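Side-chain contacts in inositol monophosphatase family protein (Staphylococcus aureus, PDB 5I3S), which probably hydrolyses the phosphate ester of inositol monophosphate or related sugar phosphates, as a metal-dependent member of the inositol monophosphatase family: residues P162-G165 with E166-E170; P202-P206 with W207-G211; A261-Q264 with L265-R269. All blocks are in the same frame, centred on the assembly; numbering follows the deposited sequence.

Contact 1 of 3, residues P162-G165 with E166-E170; sequences PILG and EIFKE
L164 and F168, one helical turn apart, lie alongside each other and point the same way. The branch CD1 of L164 comes within 3.7 Å of CE2 of F168, and CG of L164 is 3.8 Å from the same ring carbon, so the leucine meets the CE2 side of the ring at a slant, with CD2 of F168 next nearest. I163 and I167 form a second apolar pair on the adjacent side, with I163 CG2 3.7 Å from I167 CD1. The first torsion of I163 (chi1 -49°) sets CG1 beside the backbone N and CG2 anti to it, which turns CG2 onward along the helix to I167 CD1.

The backbone holds both pairs in step. I167 N donates to I163 O, the carbonyl of the N-cap residue, and F168 N reaches L164 O at 2.8 Å in an almost straight bond (178°). The K169 N to G165 O bond is more bent, at 133°, and the K169 chain makes a tight approach to that carbonyl, its CD 3.0 Å from G165 O. Bent at chi2, the lysine turns back so that NZ meets E166 OE1 at 3.3 Å, a salt bridge whose hydrogen bond is weak.

This is the first turn of helix 164-174, the helix of the beta-alpha-beta unit between strands 151-153 and 177-179. I163 and L164 pack on helix 259-270, F168 on I154 and L226, and K169 touches L159 of the second subunit.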
loop_
_atom_site.group_PDB
_atom_site.type_symbol
_atom_site.label_atom_id
_atom_site.label_comp_id
_atom_site.label_asym_id
_atom_site.label_seq_id
_atom_site.Cartn_x
_atom_site.Cartn_y
_atom_site.Cartn_z
ATOM N N PRO A 162 -1.328 -5.712 -22.822
ATOM C CA PRO A 162 -0.728 -5.350 -24.085
ATOM C C PRO A 162 -0.704 -3.834 -24.297
ATOM O O PRO A 162 -1.674 -3.127 -23.972
ATOM C CB PRO A 162 -1.641 -6.032 -25.121
ATOM C CG PRO A 162 -2.421 -7.060 -24.361
ATOM C CD PRO A 162 -2.615 -6.411 -23.025
ATOM N N ILE A 163 0.421 -3.363 -24.817
ATOM C CA ILE A 163 0.692 -1.939 -25.130
ATOM C C ILE A 163 0.818 -1.072 -23.885
ATOM O O ILE A 163 1.842 -0.441 -23.664
ATOM C CB ILE A 163 -0.299 -1.297 -26.159
ATOM C CG1 ILE A 163 -0.466 -2.193 -27.404
ATOM C CG2 ILE A 163 0.232 0.060 -26.650
ATOM C CD1 ILE A 163 -1.520 -3.265 -27.292
ATOM N N LEU A 164 -0.234 -1.018 -23.102
ATOM C CA LEU A 164 -0.204 -0.324 -21.820
ATOM C C LEU A 164 1.015 -0.738 -20.963
ATOM O O LEU A 164 1.756 0.109 -20.473
ATOM C CB LEU A 164 -1.503 -0.634 -21.074
ATOM C CG LEU A 164 -2.051 0.380 -20.095
ATOM C CD1 LEU A 164 -1.929 1.818 -20.629
ATOM C CD2 LEU A 164 -3.498 -0.017 -19.833
ATOM N N GLY A 165 1.226 -2.051 -20.846
ATOM C CA GLY A 165 2.413 -2.608 -20.210
ATOM C C GLY A 165 3.701 -1.940 -20.622
ATOM O O GLY A 165 4.415 -1.413 -19.771
ATOM N N GLU A 166 3.964 -1.902 -21.928
ATOM C CA GLU A 166 5.256 -1.430 -22.421
ATOM C C GLU A 166 5.442 0.036 -22.116
ATOM O O GLU A 166 6.512 0.463 -21.677
ATOM C CB GLU A 166 5.442 -1.679 -23.936
ATOM C CG GLU A 166 6.080 -3.014 -24.300
ATOM C CD GLU A 166 7.479 -3.198 -23.711
ATOM O OE1 GLU A 166 7.653 -4.072 -22.829
ATOM O OE2 GLU A 166 8.404 -2.468 -24.118
ATOM N N ILE A 167 4.366 0.784 -22.297
ATOM C CA ILE A 167 4.333 2.209 -22.006
ATOM C C ILE A 167 4.532 2.497 -20.527
ATOM O O ILE A 167 5.410 3.284 -20.189
ATOM C CB ILE A 167 3.036 2.820 -22.547
ATOM C CG1 ILE A 167 3.014 2.677 -24.087
ATOM C CG2 ILE A 167 2.925 4.266 -22.141
ATOM C CD1 ILE A 167 1.636 2.829 -24.696
ATOM N N PHE A 168 3.801 1.835 -19.630
ATOM C CA PHE A 168 4.070 2.055 -18.191
ATOM C C PHE A 168 5.441 1.515 -17.688
ATOM O O PHE A 168 5.965 1.990 -16.653
ATOM C CB PHE A 168 2.930 1.538 -17.285
ATOM C CG PHE A 168 1.664 2.389 -17.271
ATOM C CD1 PHE A 168 1.703 3.764 -17.110
ATOM C CD2 PHE A 168 0.404 1.769 -17.273
ATOM C CE1 PHE A 168 0.523 4.510 -17.020
ATOM C CE2 PHE A 168 -0.771 2.512 -17.196
ATOM C CZ PHE A 168 -0.706 3.881 -17.083
ATOM N N LYS A 169 6.054 0.563 -18.409
ATOM C CA LYS A 169 7.338 -0.033 -17.969
ATOM C C LYS A 169 8.458 0.971 -17.829
ATOM O O LYS A 169 9.207 0.908 -16.872
ATOM C CB LYS A 169 7.817 -1.165 -18.887
ATOM C CG LYS A 169 7.701 -2.561 -18.266
ATOM C CD LYS A 169 6.435 -3.325 -18.646
ATOM C CE LYS A 169 6.614 -4.826 -18.538
ATOM N NZ LYS A 169 7.251 -5.333 -19.779
ATOM N N GLU A 170 8.569 1.893 -18.779
ATOM C CA GLU A 170 9.626 2.897 -18.765
ATOM C C GLU A 170 9.443 3.833 -17.566
ATOM O O GLU A 170 10.385 4.109 -16.840
ATOM C CB GLU A 170 9.732 3.637 -20.136
ATOM C CG GLU A 170 10.570 2.888 -21.200
#

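Contact 2 of 3, residues P202-P206 with W207-G211; sequences PRLQP and WDFAG
Q205 and W207 lie side by side and point the same way, the glutamine CB set over the indole face and its amide beyond the rim. CB of Q205 sits 3.7 Å from the centroid of the five-membered ring and 24° off its normal, a CH-pi contact over one face. Farther out, CG stands 3.6 Å from CZ2 of W207, and the amide is nearly parallel to the indole, the two planes differing by 11°. The bend of the glutamine at chi2 (-73°) brings the amide to the CZ2-CH2 rim. W207 meets it by placing CG between its backbone N and carbonyl carbon.

F209 adopts the same first rotamer and turns one face to P206, whose CA lies 3.7 Å from the ring centroid in a second CH-pi contact. L204 O approaches the edge of this ring in its plane, 3.6 Å from CE2 of F209, while the L204 and F209 side chains run past each other in opposite directions, CD2 to CD2 4.0 Å.

The sequence WDFAG fits the WDxAG signature of the inositol monophosphatase family, whose aspartate belongs to the metal site in relatives. D208 here has OD2 close to carboxylate oxygens of D83 and D86, consistent with such a site, and W207 packs on E65 and V81.

CG of L204 rests 3.6 Å from CB of D208. The backbone of D208 is held by its N donating to Q205 O at 2.8 Å, from above the carbonyl plane. The next carbonyl, P206 O, accepts from two donors: A210 N at 2.8 Å, and F209 N, which is longer and stands well out of the carbonyl plane.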
loop_
_atom_site.group_PDB
_atom_site.type_symbol
_atom_site.label_atom_id
_atom_site.label_comp_id
_atom_site.label_asym_id
_atom_site.label_seq_id
_atom_site.Cartn_x
_atom_site.Cartn_y
_atom_site.Cartn_z
ATOM N N PRO A 202 -5.244 3.403 -16.015
ATOM C CA PRO A 202 -5.937 3.599 -17.301
ATOM C C PRO A 202 -7.421 3.829 -17.192
ATOM O O PRO A 202 -8.009 4.220 -18.183
ATOM C CB PRO A 202 -5.725 2.270 -18.026
ATOM C CG PRO A 202 -5.376 1.277 -16.905
ATOM C CD PRO A 202 -4.632 2.062 -15.899
ATOM N N ARG A 203 -8.063 3.591 -16.047
ATOM C CA ARG A 203 -9.531 3.646 -15.998
ATOM C C ARG A 203 -10.022 3.985 -14.604
ATOM O O ARG A 203 -9.703 3.280 -13.674
ATOM C CB ARG A 203 -10.155 2.292 -16.395
ATOM N N LEU A 204 -10.851 5.023 -14.489
ATOM C CA LEU A 204 -11.529 5.345 -13.262
ATOM C C LEU A 204 -12.870 6.017 -13.526
ATOM O O LEU A 204 -12.970 6.899 -14.389
ATOM C CB LEU A 204 -10.676 6.336 -12.521
ATOM C CG LEU A 204 -10.444 6.197 -11.060
ATOM C CD1 LEU A 204 -10.046 4.762 -10.731
ATOM C CD2 LEU A 204 -9.405 7.250 -10.631
ATOM N N GLN A 205 -13.870 5.648 -12.744
ATOM C CA GLN A 205 -15.127 6.310 -12.759
ATOM C C GLN A 205 -15.096 7.657 -12.022
ATOM O O GLN A 205 -14.294 7.837 -11.108
ATOM C CB GLN A 205 -16.146 5.374 -12.119
ATOM C CG GLN A 205 -16.350 4.095 -12.937
ATOM C CD GLN A 205 -17.155 4.344 -14.225
ATOM O OE1 GLN A 205 -17.560 5.474 -14.549
ATOM N NE2 GLN A 205 -17.444 3.272 -14.932
ATOM N N PRO A 206 -15.995 8.608 -12.406
ATOM C CA PRO A 206 -15.999 9.943 -11.835
ATOM C C PRO A 206 -16.082 9.964 -10.305
ATOM O O PRO A 206 -15.450 10.827 -9.656
ATOM C CB PRO A 206 -17.238 10.604 -12.424
ATOM C CG PRO A 206 -17.834 9.673 -13.426
ATOM C CD PRO A 206 -17.016 8.426 -13.459
ATOM N N TRP A 207 -16.850 9.028 -9.760
ATOM C CA TRP A 207 -17.020 8.891 -8.312
ATOM C C TRP A 207 -15.760 8.381 -7.577
ATOM O O TRP A 207 -15.679 8.519 -6.363
ATOM C CB TRP A 207 -18.226 7.996 -7.959
ATOM C CG TRP A 207 -18.281 6.666 -8.635
ATOM C CD1 TRP A 207 -17.595 5.554 -8.293
ATOM C CD2 TRP A 207 -19.083 6.304 -9.776
ATOM N NE1 TRP A 207 -17.908 4.511 -9.154
ATOM C CE2 TRP A 207 -18.822 4.952 -10.066
ATOM C CE3 TRP A 207 -19.988 6.999 -10.581
ATOM C CZ2 TRP A 207 -19.447 4.270 -11.127
ATOM C CZ3 TRP A 207 -20.608 6.325 -11.631
ATOM C CH2 TRP A 207 -20.338 4.977 -11.887
ATOM N N ASP A 208 -14.785 7.846 -8.301
ATOM C CA ASP A 208 -13.497 7.530 -7.677
ATOM C C ASP A 208 -12.492 8.719 -7.635
ATOM O O ASP A 208 -11.625 8.755 -6.771
ATOM C CB ASP A 208 -12.863 6.329 -8.339
ATOM C CG ASP A 208 -13.721 5.057 -8.230
ATOM O OD1 ASP A 208 -13.870 4.412 -9.287
ATOM O OD2 ASP A 208 -14.279 4.750 -7.160
ATOM N N PHE A 209 -12.618 9.693 -8.520
ATOM C CA PHE A 209 -11.708 10.808 -8.474
ATOM C C PHE A 209 -12.271 12.130 -8.067
ATOM O O PHE A 209 -11.492 13.012 -7.702
ATOM C CB PHE A 209 -10.929 10.960 -9.775
ATOM C CG PHE A 209 -11.776 11.125 -10.991
ATOM C CD1 PHE A 209 -12.375 12.335 -11.277
ATOM C CD2 PHE A 209 -11.942 10.056 -11.873
ATOM C CE1 PHE A 209 -13.105 12.495 -12.428
ATOM C CE2 PHE A 209 -12.694 10.195 -13.019
ATOM C CZ PHE A 209 -13.259 11.432 -13.302
ATOM N N ALA A 210 -13.588 12.286 -8.097
ATOM C CA ALA A 210 -14.189 13.609 -7.862
ATOM C C ALA A 210 -13.795 14.251 -6.546
ATOM O O ALA A 210 -13.370 15.389 -6.537
ATOM C CB ALA A 210 -15.695 13.541 -7.983
ATOM N N GLY A 211 -13.940 13.531 -5.437
ATOM C CA GLY A 211 -13.556 14.081 -4.111
ATOM C C GLY A 211 -12.088 14.309 -4.019
ATOM O O GLY A 211 -11.647 15.407 -3.676
#

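Contact 3 of 3, residues A261-Q264 with L265-R269; sequences ALIQ and LHEQR
L262 O accepts the backbone N of H266 at 2.8 Å, with an N-H...O angle of 166°. The same carbonyl oxygen is also approached by carbon, since CB of H266 lies 3.2 Å from it. From that CB the imidazole leads off away from 261-264: with CG anti to the backbone N, the ring meets that of F270 instead, and the histidine also touches N225.

The next carbonyl repeats the pattern with a different side chain. I263 O takes the N of E267 at 2.8 Å, and CG of E267 bends in to 3.4 Å from I263 O. L265 N binds A261 O almost in a straight line, and CG of L265 stands 3.4 Å from that oxygen.

Q264 and Q268 make the main side-chain meeting, the end of one on the shaft of the other. Both chains run extended beyond CG and meet at a slant, their amide planes 37° apart. OE1 of Q268 touches the aliphatic part of its neighbour, 3.3 Å from CG of Q264. Although Q264 NE2 comes to 3.5 Å from Q268 OE1, the angle is too poor for a hydrogen bond, and the contact rests on OE1 against CG. Q268 also lies over the backbone, its CG 3.3 Å from Q264 O, the oxygen that receives its own N-H.

The buried L262 packs on L227, A261 on I163 and L265 on L164, which places that side of the helix against the protein. Q264, E267 and Q268 are exposed. Four successive bonds from residue i+4 to residue i, all close to straight, are characteristic of a regular alpha helix, here the C-terminal helix 259-270 lying amphipathically on the surface of the fold.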
loop_
_atom_site.group_PDB
_atom_site.type_symbol
_atom_site.label_atom_id
_atom_site.label_comp_id
_atom_site.label_asym_id
_atom_site.label_seq_id
_atom_site.Cartn_x
_atom_site.Cartn_y
_atom_site.Cartn_z
ATOM N N ALA A 261 -0.649 5.382 -29.708
ATOM C CA ALA A 261 -1.007 4.147 -29.051
ATOM C C ALA A 261 -1.936 4.401 -27.854
ATOM O O ALA A 261 -2.935 3.685 -27.695
ATOM C CB ALA A 261 0.255 3.392 -28.647
ATOM N N LEU A 262 -1.646 5.422 -27.031
ATOM C CA LEU A 262 -2.567 5.783 -25.951
ATOM C C LEU A 262 -3.911 6.273 -26.497
ATOM O O LEU A 262 -4.981 5.917 -25.927
ATOM C CB LEU A 262 -1.980 6.850 -25.014
ATOM C CG LEU A 262 -0.846 6.392 -24.106
ATOM C CD1 LEU A 262 -0.117 7.602 -23.559
ATOM C CD2 LEU A 262 -1.383 5.557 -22.969
ATOM N N ILE A 263 -3.901 7.040 -27.609
ATOM C CA ILE A 263 -5.214 7.462 -28.210
ATOM C C ILE A 263 -6.049 6.264 -28.605
ATOM O O ILE A 263 -7.271 6.218 -28.335
ATOM C CB ILE A 263 -5.066 8.414 -29.426
ATOM C CG1 ILE A 263 -4.590 9.803 -28.949
ATOM C CG2 ILE A 263 -6.352 8.549 -30.203
ATOM C CD1 ILE A 263 -3.727 10.451 -29.996
ATOM N N GLN A 264 -5.388 5.291 -29.223
ATOM C CA GLN A 264 -6.098 4.125 -29.705
ATOM C C GLN A 264 -6.697 3.339 -28.523
ATOM O O GLN A 264 -7.855 2.994 -28.567
ATOM C CB GLN A 264 -5.216 3.237 -30.574
ATOM C CG GLN A 264 -5.892 1.910 -30.910
ATOM C CD GLN A 264 -5.391 1.317 -32.212
ATOM O OE1 GLN A 264 -5.520 1.936 -33.285
ATOM N NE2 GLN A 264 -4.817 0.110 -32.136
ATOM N N LEU A 265 -5.895 3.076 -27.483
ATOM C CA LEU A 265 -6.394 2.463 -26.239
ATOM C C LEU A 265 -7.586 3.202 -25.686
ATOM O O LEU A 265 -8.673 2.611 -25.418
ATOM C CB LEU A 265 -5.304 2.427 -25.170
ATOM C CG LEU A 265 -4.141 1.456 -25.403
ATOM C CD1 LEU A 265 -3.244 1.553 -24.201
ATOM C CD2 LEU A 265 -4.599 0.013 -25.620
ATOM N N HIS A 266 -7.401 4.502 -25.556
ATOM C CA HIS A 266 -8.462 5.366 -25.054
ATOM C C HIS A 266 -9.763 5.231 -25.853
ATOM O O HIS A 266 -10.832 5.085 -25.257
ATOM C CB HIS A 266 -7.969 6.830 -25.035
ATOM C CG HIS A 266 -8.949 7.775 -24.441
ATOM N ND1 HIS A 266 -8.894 8.171 -23.120
ATOM C CD2 HIS A 266 -10.050 8.356 -24.969
ATOM C CE1 HIS A 266 -9.899 8.990 -22.877
ATOM N NE2 HIS A 266 -10.622 9.104 -23.975
ATOM N N GLU A 267 -9.695 5.312 -27.188
ATOM C CA GLU A 267 -10.917 5.187 -28.005
ATOM C C GLU A 267 -11.541 3.777 -27.836
ATOM O O GLU A 267 -12.764 3.646 -27.685
ATOM C CB GLU A 267 -10.671 5.521 -29.488
ATOM C CG GLU A 267 -10.299 6.974 -29.743
ATOM C CD GLU A 267 -11.436 7.953 -29.466
ATOM O OE1 GLU A 267 -12.605 7.518 -29.417
ATOM O OE2 GLU A 267 -11.173 9.171 -29.297
ATOM N N GLN A 268 -10.705 2.749 -27.811
ATOM C CA GLN A 268 -11.214 1.363 -27.625
ATOM C C GLN A 268 -11.948 1.154 -26.275
ATOM O O GLN A 268 -12.947 0.406 -26.197
ATOM C CB GLN A 268 -10.063 0.334 -27.793
ATOM C CG GLN A 268 -9.509 0.264 -29.204
ATOM C CD GLN A 268 -8.170 -0.451 -29.326
ATOM O OE1 GLN A 268 -7.734 -0.736 -30.444
ATOM N NE2 GLN A 268 -7.513 -0.760 -28.197
ATOM N N ARG A 269 -11.472 1.838 -25.229
ATOM C CA ARG A 269 -12.010 1.709 -23.863
ATOM C C ARG A 269 -13.272 2.567 -23.661
ATOM O O ARG A 269 -14.264 2.090 -23.115
ATOM C CB ARG A 269 -10.913 2.095 -22.861
ATOM C CG ARG A 269 -11.133 1.644 -21.426
ATOM C CD ARG A 269 -10.018 2.139 -20.526
ATOM N NE ARG A 269 -8.919 1.188 -20.393
ATOM C CZ ARG A 269 -8.940 0.096 -19.614
ATOM N NH1 ARG A 269 -10.023 -0.232 -18.894
ATOM N NH2 ARG A 269 -7.863 -0.699 -19.558
#

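Overall arrangement
Contacts 1 and 3, with centres about 13 Å apart, lie on helices 164-174 and 259-270, which pack on each other: L164 CD1 meets L265 CD1 at 3.8 Å, and I163 CG2 meets A261 CB at 3.9 Å. L164 also reaches contact 2 through its other methyl, CD2, which lies 3.7 Å from P202 CB. R269, at the far end of contact 3, reaches 202-206 as well, its NH1 3.6 Å from R203 CB. Contact 2 is centred about 5 Å from the centre of the chain and includes D208, which with D83 and D86 probably belongs to the metal site; the centres of contacts 1 and 3 lie about 21 and 18 Å from that of contact 2, toward the periphery.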